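Local atomic coordinates of phage related exonuclease (Haemophilus somnus 129PT, PDB entry 3K93), a protein that probably acts as a metal-dependent exonuclease that degrades DNA from an end, as phage exonucleases do. Residues H16-E21 and S39-M44; F160-N165 and F174-L179; R90-I95 and Y144-D149; N4-K9 and K213-L218. All blocks are in the same frame, centred on the assembly; numbering follows the deposited sequence.

Contacts 1, 3 and 4 form a connected group, and contact 2 lies apart from it, its centre about 34, 36 and 43 Å from theirs. Contacts 1 and 4 meet where helix 35-50 packs on helix 198-221: Val41 packs on Tyr214 and Tyr215, and Arg42 NE lies 3.1 Å from Tyr214 OH, a probable hydrogen bond. Contacts 3 and 4 are joined by a salt bridge of 2.6 Å between Lys9 NZ and Glu91 OE2. Contact 4 joins the two ends of the chain, so the other three fall between its segments in sequence. The sodium site of Asp100, Asp111 and Thr112 belongs to none of them; the Trp148 side chain of contact 3 is about 12 Å from the ion.

Contact 1. Residues H16-E21 and S39-M44; sequences HKIIGE and SAVREM
Ile18 and Lys17 face Ala40, Val41 and Met44 in a small, buried and essentially apolar contact. The apolar packing centres on one methyl, Ile18 CG2, which meets three side chains of helix 35-50. It touches Val41 CG2 at 3.8 Å, Ala40 CB at 3.9 Å and the terminal CE of Met44, a selenomethionine, at 4.1 Å. Ile18 CG1 sits between the backbone N and the carbonyl carbon (chi1 62°), and the ethyl arm leads away from the helix while CG2 faces it. A beta-branched residue suits this place because its two arms can serve two sides. Alanine suits the point of closest backbone approach, where Lys17 CA and Ala40 CA are 6.2 Å apart. There Lys17 CB and Ala40 CB come to 3.6 Å. The long, unbranched Met44 stretches out from one turn further along to reach the same isoleucine methyl.

The electrostatic part is weaker. Beyond CG the Lys17 chain runs extended, and its NZ ends 4.5 Å from Glu43 OE1, too far for a salt bridge, though a mild attraction is possible at this more open margin. Val41 also packs on Ala211 of helix 198-221, putting helix 35-50 between two partners. The arrangement is plain helix-helix packing: the short, weakly bonded helix 15-19 packs on the long helix 35-50 in the helical region near the N-terminus, ahead of the metal-binding sheet.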
# COMPACT_ATOMS: atom_id res chain seq x y z
N HIS A 16 15.77 9.65 8.71
CA HIS A 16 15.46 9.19 7.35
C HIS A 16 14.16 9.83 6.83
O HIS A 16 14.07 10.12 5.67
CB HIS A 16 15.38 7.67 7.28
CG HIS A 16 14.16 7.11 7.92
ND1 HIS A 16 13.99 7.06 9.29
CD2 HIS A 16 13.03 6.60 7.39
CE1 HIS A 16 12.81 6.54 9.58
NE2 HIS A 16 12.21 6.26 8.44
N LYS A 17 13.21 10.11 7.72
CA LYS A 17 11.95 10.75 7.31
C LYS A 17 12.13 12.13 6.70
O LYS A 17 11.35 12.52 5.87
CB LYS A 17 10.97 10.83 8.47
CG LYS A 17 10.43 9.45 8.91
CD LYS A 17 9.69 9.54 10.25
CE LYS A 17 8.97 8.23 10.60
NZ LYS A 17 8.30 8.35 11.97
N ILE A 18 13.18 12.84 7.08
CA ILE A 18 13.34 14.24 6.66
C ILE A 18 14.60 14.47 5.83
O ILE A 18 14.84 15.57 5.33
CB ILE A 18 13.19 15.25 7.85
CG1 ILE A 18 14.24 15.07 8.94
CG2 ILE A 18 11.79 15.11 8.55
CD1 ILE A 18 15.60 15.48 8.53
N ILE A 19 15.37 13.39 5.60
CA ILE A 19 16.66 13.49 4.93
C ILE A 19 16.54 13.61 3.38
O ILE A 19 17.47 14.03 2.72
CB ILE A 19 17.56 12.24 5.24
CG1 ILE A 19 19.04 12.59 5.10
CG2 ILE A 19 17.19 11.01 4.32
CD1 ILE A 19 19.46 13.67 6.07
N GLY A 20 15.41 13.22 2.83
CA GLY A 20 15.23 13.19 1.40
C GLY A 20 15.40 14.56 0.77
O GLY A 20 15.13 15.61 1.40
N GLU A 21 15.84 14.54 -0.46
CA GLU A 21 16.13 15.77 -1.18
C GLU A 21 15.18 15.91 -2.36
O GLU A 21 14.77 14.92 -2.94
CB GLU A 21 17.61 15.76 -1.61
CG GLU A 21 18.50 16.23 -0.46
CD GLU A 21 20.00 15.99 -0.65
OE1 GLU A 21 20.43 15.22 -1.56
OE2 GLU A 21 20.74 16.59 0.16
N SER A 39 5.48 16.14 5.65
CA SER A 39 4.51 15.30 6.29
C SER A 39 5.05 14.78 7.64
O SER A 39 4.35 14.81 8.66
CB SER A 39 4.11 14.16 5.35
OG SER A 39 3.24 13.29 6.03
N ALA A 40 6.31 14.37 7.68
CA ALA A 40 6.92 13.94 8.94
C ALA A 40 7.02 15.08 9.96
O ALA A 40 6.77 14.89 11.16
CB ALA A 40 8.31 13.30 8.70
N VAL A 41 7.40 16.27 9.51
CA VAL A 41 7.52 17.41 10.41
C VAL A 41 6.14 17.81 10.99
O VAL A 41 6.02 18.22 12.14
CB VAL A 41 8.21 18.64 9.70
CG1 VAL A 41 8.17 19.90 10.62
CG2 VAL A 41 9.70 18.25 9.26
N ARG A 42 5.08 17.66 10.21
CA ARG A 42 3.73 17.90 10.74
C ARG A 42 3.38 16.94 11.86
O ARG A 42 2.70 17.32 12.80
CB ARG A 42 2.70 17.72 9.65
CG ARG A 42 2.63 18.87 8.67
CD ARG A 42 1.81 18.40 7.47
NE ARG A 42 2.06 19.27 6.37
CZ ARG A 42 1.97 18.95 5.11
NH1 ARG A 42 1.58 17.74 4.73
NH2 ARG A 42 2.23 19.87 4.20
N GLU A 43 3.81 15.69 11.74
CA GLU A 43 3.54 14.72 12.80
C GLU A 43 4.28 15.11 14.08
O GLU A 43 3.75 14.96 15.21
CB GLU A 43 3.94 13.31 12.40
CG GLU A 43 3.12 12.73 11.29
CD GLU A 43 3.54 11.29 10.89
OE1 GLU A 43 4.69 10.90 11.14
OE2 GLU A 43 2.72 10.57 10.30
N MSE A 44 5.49 15.62 13.90
CA MSE A 44 6.28 16.07 15.03
C MSE A 44 5.62 17.30 15.64
O MSE A 44 5.51 17.38 16.85
CB MSE A 44 7.73 16.39 14.60
CG MSE A 44 8.52 15.15 14.11
SE MSE A 44 10.14 15.65 13.08
CE MSE A 44 10.56 13.93 12.32

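Contact 2. Residues F160-N165 and F174-L179; sequences FPTPLN and FKLIDL
Pro161 and Thr162 run in extended conformation past the Leu176-Ile177 turn of helix 173-181, with Pro161 CA only 4.5 Å from Ile177 CA. Thr162 N donates to Leu176 O at 2.9 Å in a nearly straight bond (170°), reaching the oxygen from above its carbonyl plane. Pro161 CA, 3.4 Å from the same Leu176 O, adds a CA-H...O contact. Pro161 has no N-H to give, and its ring restricts phi (-59°), which suits the extended course that presents Thr162 N to the helix. The helix has a wider pi-type turn here, with Leu179 N bonded to Phe174 O, and the loop binds to the helix at this turn. The loop follows strand 152-158 of the sheet whose strand 108-114 carries the sodium ligands Asp111 and Thr112.

Thr162 OG1 lies 3.7 Å from Leu176 CB, the two side chains set at a slant; that hydroxyl is bonded to Lys63, which also binds Phe160 O. Ile177 CG1, anti to its carbonyl carbon (chi1 -56°), comes within 3.4 Å of Thr162 O. At the exposed end, Ile177 CD1 meets Leu164 CD2 at 3.9 Å, the two side chains at about a right angle.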
# COMPACT_ATOMS: atom_id res chain seq x y z
N PHE A 160 16.21 -13.63 16.79
CA PHE A 160 15.96 -14.54 17.87
C PHE A 160 14.53 -15.03 17.71
O PHE A 160 13.72 -14.38 17.05
CB PHE A 160 16.04 -13.79 19.23
CG PHE A 160 17.39 -13.21 19.55
CD1 PHE A 160 18.44 -14.04 19.91
CD2 PHE A 160 17.61 -11.85 19.52
CE1 PHE A 160 19.69 -13.53 20.21
CE2 PHE A 160 18.89 -11.32 19.85
CZ PHE A 160 19.92 -12.18 20.19
N PRO A 161 14.20 -16.12 18.38
CA PRO A 161 12.79 -16.52 18.44
C PRO A 161 11.93 -15.45 19.05
O PRO A 161 12.39 -14.73 19.95
CB PRO A 161 12.79 -17.75 19.36
CG PRO A 161 14.16 -18.13 19.53
CD PRO A 161 15.06 -17.01 19.17
N THR A 162 10.69 -15.32 18.58
CA THR A 162 9.78 -14.33 19.11
C THR A 162 9.29 -14.79 20.48
O THR A 162 8.85 -15.91 20.60
CB THR A 162 8.60 -14.10 18.12
OG1 THR A 162 9.13 -13.58 16.89
CG2 THR A 162 7.57 -13.10 18.67
N PRO A 163 9.39 -13.94 21.51
CA PRO A 163 8.88 -14.29 22.85
C PRO A 163 7.39 -14.62 22.78
O PRO A 163 6.65 -13.93 22.09
CB PRO A 163 9.08 -13.02 23.67
CG PRO A 163 10.01 -12.16 22.91
CD PRO A 163 10.05 -12.62 21.49
N LEU A 164 6.98 -15.66 23.49
CA LEU A 164 5.59 -16.14 23.45
C LEU A 164 4.55 -15.08 23.67
O LEU A 164 3.54 -15.06 22.99
CB LEU A 164 5.38 -17.26 24.46
CG LEU A 164 5.72 -18.66 23.97
CD1 LEU A 164 5.84 -19.66 25.15
CD2 LEU A 164 4.68 -19.14 22.92
N ASN A 165 4.82 -14.15 24.57
CA ASN A 165 3.84 -13.15 24.91
C ASN A 165 3.54 -12.18 23.73
O ASN A 165 2.62 -11.41 23.81
CB ASN A 165 4.28 -12.38 26.18
CG ASN A 165 5.29 -11.30 25.89
OD1 ASN A 165 4.92 -10.14 25.73
ND2 ASN A 165 6.57 -11.66 25.78
N PHE A 174 5.15 -22.00 15.19
CA PHE A 174 6.07 -22.81 14.38
C PHE A 174 7.06 -21.94 13.64
O PHE A 174 8.27 -22.17 13.70
CB PHE A 174 5.27 -23.68 13.41
CG PHE A 174 6.11 -24.48 12.51
CD1 PHE A 174 6.84 -25.55 12.99
CD2 PHE A 174 6.17 -24.20 11.16
CE1 PHE A 174 7.61 -26.32 12.16
CE2 PHE A 174 6.97 -24.98 10.32
CZ PHE A 174 7.68 -26.03 10.82
N LYS A 175 6.55 -20.91 12.98
CA LYS A 175 7.41 -20.01 12.19
C LYS A 175 8.27 -19.05 13.03
O LYS A 175 9.44 -18.88 12.75
CB LYS A 175 6.59 -19.24 11.16
CG LYS A 175 6.03 -20.16 10.07
CD LYS A 175 4.88 -19.54 9.33
CE LYS A 175 5.34 -18.64 8.25
NZ LYS A 175 4.15 -18.07 7.58
N LEU A 176 7.68 -18.44 14.06
CA LEU A 176 8.32 -17.41 14.83
C LEU A 176 9.28 -17.92 15.93
O LEU A 176 10.12 -17.14 16.40
CB LEU A 176 7.27 -16.49 15.45
CG LEU A 176 6.35 -15.75 14.47
CD1 LEU A 176 5.33 -14.95 15.22
CD2 LEU A 176 7.17 -14.87 13.53
N ILE A 177 9.14 -19.19 16.33
CA ILE A 177 10.00 -19.85 17.31
C ILE A 177 10.71 -21.13 16.79
O ILE A 177 11.94 -21.17 16.67
CB ILE A 177 9.21 -20.25 18.58
CG1 ILE A 177 8.49 -19.03 19.21
CG2 ILE A 177 10.16 -20.95 19.62
CD1 ILE A 177 7.68 -19.42 20.51
N ASP A 178 9.95 -22.17 16.46
CA ASP A 178 10.56 -23.48 16.13
C ASP A 178 11.56 -23.43 14.98
O ASP A 178 12.69 -23.93 15.08
CB ASP A 178 9.48 -24.51 15.78
CG ASP A 178 8.47 -24.73 16.91
OD1 ASP A 178 8.61 -24.11 18.00
OD2 ASP A 178 7.52 -25.49 16.71
N LEU A 179 11.15 -22.83 13.87
CA LEU A 179 12.03 -22.71 12.71
C LEU A 179 13.27 -21.88 13.00
O LEU A 179 14.29 -22.11 12.39
CB LEU A 179 11.30 -22.08 11.53
CG LEU A 179 10.21 -22.88 10.86
CD1 LEU A 179 9.67 -22.02 9.68
CD2 LEU A 179 10.71 -24.30 10.42

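Contact 3. Residues R90-I95 and Y144-D149; sequences RENEFI and YMWLWD
The guanidinium of Arg90 lies flat on Trp148, the planes 13° apart and the centres 3.6 Å apart; Leu147 O sits at the guanidinium edge, in its plane, and Tyr144 O at the edge of the indole, in its plane. The stack joins a beta-hairpin (strands 90-91 and 95-97) to the C-terminal end of helix 137-148, which closes with a Schellman motif at Asp149. Arginine suits the place twice over: CZ makes a cation-pi contact over the five-membered ring, while the extended chain lays CD over the six-membered ring. Its NH1 bonds to a lone pair of Leu147 O at 2.9 Å (159°), an acceptor at the helix end that would favour a positive charge.

The Trp146 indole has Asn92 ND2 over the centre of one face, 3.4 Å from Trp146 CE2. Ile95 CD1 approaches obliquely, 3.6 Å from Trp146 CE3, and the Phe94 ring is nearly parallel but slid aside. Leu147 packs on the hairpin, its CD2 3.6 Å from Glu91 CA.

Asn92 OD1 accepts from Phe94 N at 2.8 Å, an Asx turn, and from Ile95 N at 3.0 Å, which extends it to an Asx motif; the two donors reach OD1 from opposite faces of its plane.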
# COMPACT_ATOMS: atom_id res chain seq x y z
N ARG A 90 22.16 11.79 23.99
CA ARG A 90 22.88 13.01 23.72
C ARG A 90 22.09 13.83 22.75
O ARG A 90 21.14 13.33 22.11
CB ARG A 90 24.25 12.71 23.14
CG ARG A 90 25.21 12.09 24.13
CD ARG A 90 26.54 11.85 23.44
NE ARG A 90 27.54 11.29 24.34
CZ ARG A 90 28.84 11.26 24.09
NH1 ARG A 90 29.36 11.75 22.97
NH2 ARG A 90 29.65 10.72 24.97
N GLU A 91 22.45 15.11 22.67
CA GLU A 91 21.90 16.00 21.68
C GLU A 91 22.82 17.13 21.34
O GLU A 91 23.71 17.45 22.11
CB GLU A 91 20.57 16.56 22.13
CG GLU A 91 20.57 17.34 23.40
CD GLU A 91 19.15 17.70 23.76
OE1 GLU A 91 18.40 16.80 24.21
OE2 GLU A 91 18.75 18.87 23.55
N ASN A 92 22.60 17.72 20.18
CA ASN A 92 23.30 18.89 19.79
C ASN A 92 22.22 19.88 19.37
O ASN A 92 21.10 19.75 19.84
CB ASN A 92 24.38 18.58 18.73
CG ASN A 92 23.84 17.94 17.45
OD1 ASN A 92 22.70 18.15 17.05
ND2 ASN A 92 24.70 17.14 16.80
N GLU A 93 22.51 20.85 18.51
CA GLU A 93 21.49 21.81 18.16
C GLU A 93 20.48 21.28 17.15
O GLU A 93 19.49 21.93 16.91
CB GLU A 93 22.10 23.13 17.68
CG GLU A 93 23.02 23.79 18.68
CD GLU A 93 22.40 24.01 20.06
OE1 GLU A 93 21.17 24.26 20.18
OE2 GLU A 93 23.17 23.94 21.06
N PHE A 94 20.72 20.10 16.59
CA PHE A 94 19.89 19.58 15.49
C PHE A 94 19.15 18.30 15.80
O PHE A 94 17.97 18.13 15.44
CB PHE A 94 20.77 19.39 14.27
CG PHE A 94 21.42 20.66 13.80
CD1 PHE A 94 20.78 21.48 12.90
CD2 PHE A 94 22.67 21.02 14.27
CE1 PHE A 94 21.35 22.66 12.47
CE2 PHE A 94 23.27 22.20 13.86
CZ PHE A 94 22.60 23.04 12.95
N ILE A 95 19.83 17.39 16.49
CA ILE A 95 19.36 16.04 16.67
C ILE A 95 19.53 15.56 18.10
O ILE A 95 20.25 16.18 18.89
CB ILE A 95 20.07 15.06 15.69
CG1 ILE A 95 21.57 14.99 15.95
CG2 ILE A 95 19.83 15.47 14.22
CD1 ILE A 95 22.22 13.82 15.25
N TYR A 144 24.30 9.08 15.13
CA TYR A 144 24.99 8.65 16.35
C TYR A 144 26.50 8.91 16.28
O TYR A 144 27.12 9.24 17.30
CB TYR A 144 24.77 7.16 16.63
CG TYR A 144 23.33 6.73 16.95
CD1 TYR A 144 22.49 7.53 17.68
CD2 TYR A 144 22.87 5.47 16.57
CE1 TYR A 144 21.21 7.15 17.99
CE2 TYR A 144 21.56 5.07 16.88
CZ TYR A 144 20.74 5.92 17.60
OH TYR A 144 19.45 5.58 17.93
N MSE A 145 27.11 8.70 15.12
CA MSE A 145 28.55 8.92 15.01
C MSE A 145 28.88 10.40 15.24
O MSE A 145 29.93 10.74 15.78
CB MSE A 145 29.08 8.45 13.65
CG MSE A 145 29.19 6.96 13.53
SE MSE A 145 30.03 6.36 11.90
CE MSE A 145 28.50 6.31 10.67
N TRP A 146 27.97 11.27 14.82
CA TRP A 146 28.11 12.71 15.02
C TRP A 146 28.04 13.02 16.52
O TRP A 146 28.93 13.64 17.04
CB TRP A 146 27.01 13.44 14.29
CG TRP A 146 27.14 14.87 14.29
CD1 TRP A 146 28.27 15.61 14.60
CD2 TRP A 146 26.15 15.80 13.94
NE1 TRP A 146 28.01 16.93 14.46
CE2 TRP A 146 26.71 17.08 14.06
CE3 TRP A 146 24.81 15.68 13.53
CZ2 TRP A 146 26.00 18.23 13.78
CZ3 TRP A 146 24.12 16.80 13.24
CH2 TRP A 146 24.70 18.07 13.37
N LEU A 147 27.02 12.50 17.19
CA LEU A 147 26.82 12.77 18.60
C LEU A 147 27.87 12.16 19.49
O LEU A 147 28.13 12.69 20.56
CB LEU A 147 25.44 12.28 19.05
CG LEU A 147 24.23 13.07 18.59
CD1 LEU A 147 22.95 12.28 18.82
CD2 LEU A 147 24.14 14.43 19.32
N TRP A 148 28.47 11.05 19.06
CA TRP A 148 29.45 10.30 19.87
C TRP A 148 30.88 10.39 19.34
O TRP A 148 31.74 9.71 19.85
CB TRP A 148 29.02 8.82 20.02
CG TRP A 148 28.27 8.56 21.25
CD1 TRP A 148 28.79 8.24 22.46
CD2 TRP A 148 26.85 8.63 21.43
NE1 TRP A 148 27.79 8.08 23.38
CE2 TRP A 148 26.59 8.32 22.78
CE3 TRP A 148 25.76 8.91 20.58
CZ2 TRP A 148 25.30 8.29 23.31
CZ3 TRP A 148 24.49 8.87 21.11
CH2 TRP A 148 24.27 8.58 22.46
N ASP A 149 31.12 11.24 18.35
CA ASP A 149 32.47 11.45 17.79
C ASP A 149 33.14 10.15 17.38
O ASP A 149 34.27 9.90 17.77
CB ASP A 149 33.39 12.22 18.76
CG ASP A 149 33.01 13.70 18.89
OD1 ASP A 149 32.68 14.37 17.89
OD2 ASP A 149 33.09 14.22 20.02

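Contact 4. Residues N4-K9 and K213-L218; sequences NLYHLK and KYYDQL
Leu8 presses against Tyr215 in the tight half of this contact. Leu8 CB stands over the centre of the phenol ring, 3.7 Å from its centroid and 14° off the ring normal, a CH-pi contact. The leucine branch continues the cover toward the helix, with CD2 3.9 Å from Tyr215 CB. Tyr215 CG is anti to its backbone N (chi1 174°), carrying the ring out from the helix and under the leucine. Tyr215 OH lies 3.7 Å from Tyr6 CB, near the plane of the Tyr6 ring and at its edge, the two side chains crossing at about a right angle.

The segment 4-9, which leads into strand 10-11, thus lies across helix 198-221, and the N-terminal end of the chain is packed against its C-terminal helix. Gln212 of that helix binds Leu8 O as well. A tyrosine fits here because its ring face is apolar, while its hydroxyl can take part in hydrogen bonds with Asp48 of helix 35-50 and a water.

On the looser side the segments are joined through water. One water accepts from His7 N and donates to Tyr215 OH at 3.1 Å. A second accepts from Leu8 N at 3.0 Å and donates to Asp216 OD1 at 2.9 Å, letting the short acidic side chain bind the loop backbone indirectly. The His7 side chain starts away from the helix and is exposed, its ND1 5.1 Å from Asp216 OD1.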
# COMPACT_ATOMS: atom_id res chain seq x y z
N ASN A 4 8.41 30.31 21.04
CA ASN A 4 9.82 30.12 21.50
C ASN A 4 9.98 29.07 22.63
O ASN A 4 11.07 28.89 23.16
CB ASN A 4 10.44 31.44 22.02
CG ASN A 4 10.53 32.53 20.95
OD1 ASN A 4 10.02 32.38 19.85
ND2 ASN A 4 11.18 33.64 21.28
N LEU A 5 8.90 28.42 23.04
CA LEU A 5 8.99 27.25 23.88
C LEU A 5 8.79 25.98 23.07
O LEU A 5 8.72 24.90 23.64
CB LEU A 5 7.91 27.31 24.95
CG LEU A 5 7.92 28.52 25.88
CD1 LEU A 5 6.59 28.53 26.62
CD2 LEU A 5 9.18 28.49 26.83
N TYR A 6 8.64 26.09 21.75
CA TYR A 6 8.63 24.92 20.87
C TYR A 6 9.88 24.97 20.03
O TYR A 6 10.18 25.98 19.39
CB TYR A 6 7.41 24.90 19.97
CG TYR A 6 6.10 24.70 20.71
CD1 TYR A 6 5.63 23.43 21.01
CD2 TYR A 6 5.33 25.78 21.11
CE1 TYR A 6 4.42 23.26 21.68
CE2 TYR A 6 4.12 25.61 21.76
CZ TYR A 6 3.68 24.34 22.05
OH TYR A 6 2.51 24.17 22.71
N HIS A 7 10.63 23.88 20.03
CA HIS A 7 11.86 23.81 19.28
C HIS A 7 12.08 22.37 18.82
O HIS A 7 12.01 21.45 19.63
CB HIS A 7 13.04 24.31 20.12
CG HIS A 7 14.30 24.44 19.32
ND1 HIS A 7 14.50 25.45 18.40
CD2 HIS A 7 15.41 23.66 19.27
CE1 HIS A 7 15.68 25.30 17.83
NE2 HIS A 7 16.26 24.22 18.35
N LEU A 8 12.31 22.18 17.53
CA LEU A 8 12.48 20.86 17.00
C LEU A 8 13.95 20.43 17.08
O LEU A 8 14.85 21.12 16.59
CB LEU A 8 12.00 20.80 15.54
CG LEU A 8 12.15 19.48 14.81
CD1 LEU A 8 11.34 18.37 15.51
CD2 LEU A 8 11.71 19.60 13.35
N LYS A 9 14.16 19.27 17.69
CA LYS A 9 15.35 18.45 17.50
C LYS A 9 14.89 17.08 16.99
O LYS A 9 13.99 16.51 17.52
CB LYS A 9 16.14 18.33 18.80
CG LYS A 9 16.85 19.63 19.11
CD LYS A 9 17.67 19.55 20.37
CE LYS A 9 18.28 20.90 20.72
NZ LYS A 9 19.15 20.78 21.90
N LYS A 213 12.80 25.26 10.52
CA LYS A 213 12.13 26.44 10.04
C LYS A 213 10.70 26.14 9.67
O LYS A 213 9.82 26.90 10.03
CB LYS A 213 12.86 27.09 8.87
CG LYS A 213 14.20 27.71 9.27
CD LYS A 213 14.91 28.44 8.09
CE LYS A 213 16.38 28.84 8.44
NZ LYS A 213 16.44 30.14 9.12
N TYR A 214 10.46 25.04 8.97
CA TYR A 214 9.09 24.64 8.63
C TYR A 214 8.27 24.37 9.90
O TYR A 214 7.17 24.89 10.07
CB TYR A 214 9.11 23.40 7.70
CG TYR A 214 7.74 22.96 7.26
CD1 TYR A 214 6.92 23.78 6.51
CD2 TYR A 214 7.27 21.69 7.57
CE1 TYR A 214 5.64 23.38 6.13
CE2 TYR A 214 6.01 21.27 7.18
CZ TYR A 214 5.21 22.11 6.49
OH TYR A 214 3.99 21.65 6.13
N TYR A 215 8.83 23.59 10.81
CA TYR A 215 8.20 23.35 12.12
C TYR A 215 7.78 24.65 12.81
O TYR A 215 6.65 24.76 13.29
CB TYR A 215 9.19 22.53 12.99
CG TYR A 215 8.82 22.27 14.46
CD1 TYR A 215 9.10 23.21 15.44
CD2 TYR A 215 8.19 21.09 14.85
CE1 TYR A 215 8.76 22.97 16.80
CE2 TYR A 215 7.86 20.83 16.19
CZ TYR A 215 8.17 21.78 17.16
OH TYR A 215 7.88 21.56 18.47
N ASP A 216 8.68 25.63 12.88
CA ASP A 216 8.38 26.90 13.55
C ASP A 216 7.16 27.61 12.92
O ASP A 216 6.33 28.24 13.62
CB ASP A 216 9.59 27.85 13.48
CG ASP A 216 10.77 27.38 14.39
OD1 ASP A 216 10.56 26.55 15.29
OD2 ASP A 216 11.90 27.88 14.19
N GLN A 217 7.08 27.53 11.60
CA GLN A 217 5.97 28.07 10.85
C GLN A 217 4.68 27.32 11.23
O GLN A 217 3.65 27.92 11.38
CB GLN A 217 6.30 27.95 9.34
CG GLN A 217 5.17 28.17 8.34
CD GLN A 217 5.62 27.84 6.88
OE1 GLN A 217 6.77 28.14 6.49
NE2 GLN A 217 4.71 27.22 6.09
N LEU A 218 4.77 26.00 11.42
CA LEU A 218 3.58 25.23 11.79
C LEU A 218 3.13 25.67 13.18
O LEU A 218 1.94 25.92 13.38
CB LEU A 218 3.82 23.72 11.74
CG LEU A 218 4.15 23.10 10.39
CD1 LEU A 218 4.34 21.60 10.55
CD2 LEU A 218 3.08 23.42 9.27
O HOH W 1 9.09 21.40 21.31
O HOH W 2 12.55 24.56 15.79